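Local coordinates for dally-like protein (Drosophila melanogaster, PDB 3ODN) that probably acts as a cell-surface heparan sulfate proteoglycan of the glypican family with a role in Hedgehog signalling, here represented by its protein core domain, at residues K85-A90 with P399-I404; T240-T245 with D431-S436. The protein carries 2 engineered substitutions. All coordinates share one frame; numbering follows the deposited sequence.

The elongated, largely helical glypican core is held together by quite different means at its middle and near one end. Contact 1 lies about 14 Å from the centre of the chain and is an apolar helix pair; contact 2, about 39 Å from that centre, joins two loops by polar bonds beside a disulfide. Their centres are about 46 Å apart and their nearest atoms about 33 Å, so they do not touch. In sequence they interleave: 240-245 falls between the halves of contact 1, and 399-404 between those of contact 2. Helix 48-106 connects the two regions, packing in contact 1 and, through His65, weakly bonding Asp431.

Contact 1 of 2, residues K85-A90 with P399-I404; sequences KDIFTA and PILDRI
Around Ile87 and Leu401, whose CA atoms are 6.0 Å apart, the segments of helices 48-106 and 400-414 run nearly antiparallel, with axes 9.6 Å apart at 163°. This is helix-helix packing within the alpha-helical bundle of the glypican core, and the side chains that meet are all apolar. Ile87 points at the other helix and enters between Ile400, Leu401 and Ile404. Its CG2, anti to the backbone N, serves two of them, lying 3.5 Å from Ile400 CG2 and 3.7 Å from Leu401 CD1. Its longer branch runs past Ile400, the two side chains crossing at about a right angle, and the terminal CD1 meets Ile404 CG2 at 3.8 Å. Ile400 only lends CG2 to the packing, since the rest of its side chain leads away towards the surface.

Leu401 works the other way: with CG anti to the backbone N (chi1 -162°), its fork is brought back to the first helix and divides between two neighbours, CD1 going to Ile87 and CD2 to Phe88. Phe84, one turn before Phe88 on helix 48-106, also touches Leu401 and Ile404, while Ile286 reaches both Leu401 and Phe88. The Phe88 ring, which meets Phe129 elsewhere, presents its edge here: Leu401 CD2 lies in the ring plane, 3.7 Å from Phe88 CD1.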
loop_
_atom_site.group_PDB
_atom_site.type_symbol
_atom_site.label_atom_id
_atom_site.label_comp_id
_atom_site.label_asym_id
_atom_site.label_seq_id
_atom_site.Cartn_x
_atom_site.Cartn_y
_atom_site.Cartn_z
ATOM N N LYS A 85 -9.219 -1.926 -3.919
ATOM C CA LYS A 85 -9.369 -3.381 -4.072
ATOM C C LYS A 85 -10.577 -3.726 -4.965
ATOM O O LYS A 85 -10.488 -4.623 -5.808
ATOM C CB LYS A 85 -9.432 -4.063 -2.703
ATOM C CG LYS A 85 -8.075 -4.031 -1.990
ATOM C CD LYS A 85 -7.954 -5.068 -0.871
ATOM C CE LYS A 85 -7.199 -4.535 0.321
ATOM N NZ LYS A 85 -8.137 -4.031 1.363
ATOM N N ASP A 86 -11.665 -2.931 -4.836
ATOM C CA ASP A 86 -12.896 -3.017 -5.626
ATOM C C ASP A 86 -12.636 -2.640 -7.086
ATOM O O ASP A 86 -13.002 -3.410 -7.963
ATOM C CB ASP A 86 -14.031 -2.177 -4.964
ATOM C CG ASP A 86 -15.177 -1.636 -5.831
ATOM O OD1 ASP A 86 -15.619 -2.355 -6.764
ATOM O OD2 ASP A 86 -15.701 -0.542 -5.507
ATOM N N ILE A 87 -12.006 -1.483 -7.356
ATOM C CA ILE A 87 -11.710 -1.040 -8.729
ATOM C C ILE A 87 -10.807 -2.030 -9.480
ATOM O O ILE A 87 -10.957 -2.205 -10.698
ATOM C CB ILE A 87 -11.179 0.416 -8.753
ATOM C CG1 ILE A 87 -12.277 1.409 -8.308
ATOM C CG2 ILE A 87 -10.599 0.798 -10.123
ATOM C CD1 ILE A 87 -11.765 2.608 -7.613
ATOM N N PHE A 88 -9.905 -2.702 -8.757
ATOM C CA PHE A 88 -9.022 -3.670 -9.369
ATOM C C PHE A 88 -9.743 -4.987 -9.726
ATOM O O PHE A 88 -9.515 -5.530 -10.803
ATOM C CB PHE A 88 -7.763 -3.901 -8.523
ATOM C CG PHE A 88 -6.903 -4.978 -9.149
ATOM C CD1 PHE A 88 -6.098 -4.693 -10.240
ATOM C CD2 PHE A 88 -6.953 -6.285 -8.684
ATOM C CE1 PHE A 88 -5.379 -5.695 -10.868
ATOM C CE2 PHE A 88 -6.220 -7.291 -9.305
ATOM C CZ PHE A 88 -5.454 -6.995 -10.410
ATOM N N THR A 89 -10.598 -5.501 -8.829
ATOM C CA THR A 89 -11.341 -6.736 -9.087
ATOM C C THR A 89 -12.272 -6.520 -10.282
ATOM O O THR A 89 -12.363 -7.396 -11.149
ATOM C CB THR A 89 -12.040 -7.245 -7.825
ATOM O OG1 THR A 89 -12.684 -6.141 -7.206
ATOM C CG2 THR A 89 -11.065 -7.849 -6.818
ATOM N N ALA A 90 -12.867 -5.305 -10.376
ATOM C CA ALA A 90 -13.736 -4.864 -11.472
ATOM C C ALA A 90 -12.968 -4.897 -12.809
ATOM O O ALA A 90 -13.442 -5.509 -13.761
ATOM C CB ALA A 90 -14.267 -3.458 -11.191
ATOM N N PRO A 399 -7.837 5.682 -16.848
ATOM C CA PRO A 399 -8.439 4.516 -16.163
ATOM C C PRO A 399 -8.800 4.796 -14.712
ATOM O O PRO A 399 -8.128 5.595 -14.057
ATOM C CB PRO A 399 -7.367 3.426 -16.296
ATOM C CG PRO A 399 -6.491 3.875 -17.414
ATOM C CD PRO A 399 -6.469 5.367 -17.311
ATOM N N ILE A 400 -9.878 4.167 -14.222
ATOM C CA ILE A 400 -10.384 4.380 -12.866
ATOM C C ILE A 400 -9.371 4.004 -11.766
ATOM O O ILE A 400 -9.261 4.730 -10.764
ATOM C CB ILE A 400 -11.872 3.916 -12.700
ATOM C CG1 ILE A 400 -12.823 4.949 -13.359
ATOM C CG2 ILE A 400 -12.288 3.695 -11.250
ATOM C CD1 ILE A 400 -14.174 4.368 -13.941
ATOM N N LEU A 401 -8.546 2.952 -12.015
ATOM C CA LEU A 401 -7.497 2.539 -11.073
ATOM C C LEU A 401 -6.362 3.562 -11.043
ATOM O O LEU A 401 -5.846 3.822 -9.967
ATOM C CB LEU A 401 -7.027 1.081 -11.313
ATOM C CG LEU A 401 -6.251 0.367 -10.174
ATOM C CD1 LEU A 401 -7.112 0.117 -8.962
ATOM C CD2 LEU A 401 -5.767 -0.983 -10.629
ATOM N N ASP A 402 -6.032 4.213 -12.175
ATOM C CA ASP A 402 -5.007 5.280 -12.192
ATOM C C ASP A 402 -5.462 6.507 -11.385
ATOM O O ASP A 402 -4.657 7.097 -10.654
ATOM C CB ASP A 402 -4.643 5.703 -13.625
ATOM C CG ASP A 402 -3.728 4.717 -14.327
ATOM O OD1 ASP A 402 -4.244 3.739 -14.909
ATOM O OD2 ASP A 402 -2.495 4.914 -14.280
ATOM N N ARG A 403 -6.771 6.850 -11.486
ATOM C CA ARG A 403 -7.423 7.960 -10.767
ATOM C C ARG A 403 -7.379 7.707 -9.247
ATOM O O ARG A 403 -6.996 8.609 -8.497
ATOM C CB ARG A 403 -8.885 8.123 -11.255
ATOM C CG ARG A 403 -9.543 9.459 -10.952
ATOM C CD ARG A 403 -10.721 9.320 -9.989
ATOM N NE ARG A 403 -11.941 8.842 -10.651
ATOM C CZ ARG A 403 -12.488 7.639 -10.469
ATOM N NH1 ARG A 403 -11.936 6.769 -9.627
ATOM N NH2 ARG A 403 -13.597 7.301 -11.117
ATOM N N ILE A 404 -7.749 6.478 -8.809
ATOM C CA ILE A 404 -7.723 6.092 -7.398
ATOM C C ILE A 404 -6.298 6.075 -6.816
ATOM O O ILE A 404 -6.110 6.590 -5.718
ATOM C CB ILE A 404 -8.658 4.892 -7.011
ATOM C CG1 ILE A 404 -9.088 4.937 -5.531
ATOM C CG2 ILE A 404 -8.073 3.533 -7.361
ATOM C CD1 ILE A 404 -9.810 6.197 -5.073
#

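Contact 2 of 2, residues T240-T245 with D431-S436; sequences TEKPCT and DIASSS
Pro243 and Thr245 each offer a backbone group to Ser435, and these two hydrogen bonds fix the register of the loops. Ser435 N donates to Pro243 O at 2.9 Å, and Ser435 O accepts from Thr245 N at 2.6 Å, which makes a single beta bridge between Ser435 and the intervening Cys244. The touching parts, 242-245 and 432-436, diverge at 65°, and no second bridge follows. Cys244 CA adds a CA-H...O contact to the same carbonyl.

Side-chain bonding centres on Thr245. With OG1 anti to its carbonyl carbon and beside its own N (chi1 -55°), the hydroxyl and the amide both reach Ser435 O; OG1 donates to it at 2.7 Å from above the carbonyl plane, whereas the amide comes in closer to that plane. Thr245 OG1 is also 2.9 Å from Ser434 OG, a hydroxyl that has a further hydrogen bond with Cys427 O. A valine in place of Thr245 would probably leave Ser435 O with the amide as its sole donor across this contact and the Ser434 hydroxyl without its mate here.

The Lys242 chain, bent at chi2, makes a close carbon-to-carbonyl-oxygen contact, CG lying 3.1 Å from Ala433 O before the amine turns away. Apolar packing is looser, with Pro243 CG 4.4 Å from Ile432 CG2.

Cys244 occupies the N-cap position of helix 245-255 and is disulfide-bonded to Cys442, so the bridge and the covalent link together tie the start of this helix to the later chain, consistent with the disulfide-rich, cysteine-rich lobe of the glypican core.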
loop_
_atom_site.group_PDB
_atom_site.type_symbol
_atom_site.label_atom_id
_atom_site.label_comp_id
_atom_site.label_asym_id
_atom_site.label_seq_id
_atom_site.Cartn_x
_atom_site.Cartn_y
_atom_site.Cartn_z
ATOM N N THR A 240 -4.908 35.842 33.168
ATOM C CA THR A 240 -5.913 35.616 32.112
ATOM C C THR A 240 -5.262 35.359 30.759
ATOM O O THR A 240 -5.947 35.074 29.771
ATOM C CB THR A 240 -6.963 36.762 32.090
ATOM O OG1 THR A 240 -6.310 38.032 31.977
ATOM C CG2 THR A 240 -7.856 36.772 33.333
ATOM N N GLU A 241 -3.925 35.432 30.733
ATOM C CA GLU A 241 -3.098 35.212 29.555
ATOM C C GLU A 241 -3.064 33.757 29.186
ATOM O O GLU A 241 -2.901 32.907 30.063
ATOM C CB GLU A 241 -1.671 35.723 29.787
ATOM C CG GLU A 241 -1.538 37.235 29.694
ATOM C CD GLU A 241 -2.043 38.080 30.847
ATOM O OE1 GLU A 241 -2.658 37.520 31.785
ATOM O OE2 GLU A 241 -1.809 39.310 30.816
ATOM N N LYS A 242 -3.197 33.481 27.873
ATOM C CA LYS A 242 -3.202 32.161 27.271
ATOM C C LYS A 242 -1.792 31.531 27.323
ATOM O O LYS A 242 -0.831 32.273 27.488
ATOM C CB LYS A 242 -3.758 32.235 25.832
ATOM C CG LYS A 242 -5.144 31.621 25.716
ATOM C CD LYS A 242 -6.269 32.621 25.890
ATOM C CE LYS A 242 -7.611 31.944 25.759
ATOM N NZ LYS A 242 -8.716 32.825 26.218
ATOM N N PRO A 243 -1.620 30.191 27.210
ATOM C CA PRO A 243 -0.262 29.622 27.321
ATOM C C PRO A 243 0.625 29.917 26.121
ATOM O O PRO A 243 0.107 29.984 25.016
ATOM C CB PRO A 243 -0.514 28.112 27.445
ATOM C CG PRO A 243 -1.984 27.959 27.682
ATOM C CD PRO A 243 -2.625 29.126 27.028
ATOM N N CYS A 244 1.956 30.079 26.328
ATOM C CA CYS A 244 2.914 30.292 25.236
ATOM C C CYS A 244 2.863 29.071 24.326
ATOM O O CYS A 244 2.741 27.956 24.831
ATOM C CB CYS A 244 4.325 30.546 25.762
ATOM S SG CYS A 244 4.511 32.072 26.751
ATOM N N THR A 245 2.869 29.280 23.000
ATOM C CA THR A 245 2.750 28.212 21.999
ATOM C C THR A 245 3.809 27.116 22.109
ATOM O O THR A 245 3.442 25.937 22.105
ATOM C CB THR A 245 2.574 28.774 20.580
ATOM O OG1 THR A 245 1.462 29.652 20.574
ATOM C CG2 THR A 245 2.326 27.675 19.526
ATOM N N ASP A 431 -10.068 25.804 21.682
ATOM C CA ASP A 431 -10.032 25.124 22.969
ATOM C C ASP A 431 -8.878 25.678 23.832
ATOM O O ASP A 431 -9.151 26.217 24.891
ATOM C CB ASP A 431 -9.901 23.601 22.701
ATOM C CG ASP A 431 -9.637 22.679 23.882
ATOM O OD1 ASP A 431 -9.909 23.085 25.028
ATOM O OD2 ASP A 431 -9.190 21.532 23.647
ATOM N N ILE A 432 -7.615 25.589 23.361
ATOM C CA ILE A 432 -6.407 26.078 24.057
ATOM C C ILE A 432 -6.120 27.530 23.664
ATOM O O ILE A 432 -5.866 28.354 24.542
ATOM C CB ILE A 432 -5.162 25.153 23.821
ATOM C CG1 ILE A 432 -5.376 23.727 24.377
ATOM C CG2 ILE A 432 -3.878 25.753 24.400
ATOM C CD1 ILE A 432 -5.986 22.723 23.404
ATOM N N ALA A 433 -6.154 27.838 22.343
ATOM C CA ALA A 433 -5.899 29.175 21.781
ATOM C C ALA A 433 -4.562 29.773 22.309
ATOM O O ALA A 433 -4.512 30.929 22.731
ATOM C CB ALA A 433 -7.086 30.111 22.044
ATOM N N SER A 434 -3.480 28.946 22.258
ATOM C CA SER A 434 -2.131 29.290 22.695
ATOM C C SER A 434 -1.582 30.480 21.912
ATOM O O SER A 434 -1.866 30.644 20.732
ATOM C CB SER A 434 -1.204 28.079 22.626
ATOM O OG SER A 434 -0.741 27.839 21.308
ATOM N N SER A 435 -0.823 31.318 22.589
ATOM C CA SER A 435 -0.284 32.579 22.077
ATOM C C SER A 435 1.226 32.498 21.813
ATOM O O SER A 435 1.906 31.660 22.393
ATOM C CB SER A 435 -0.639 33.693 23.060
ATOM O OG SER A 435 0.245 34.797 23.044
ATOM N N SER A 436 1.741 33.354 20.936
ATOM C CA SER A 436 3.168 33.364 20.617
ATOM C C SER A 436 4.058 33.997 21.715
ATOM O O SER A 436 3.641 34.881 22.475
ATOM C CB SER A 436 3.420 33.997 19.252
ATOM O OG SER A 436 4.794 34.277 19.039
#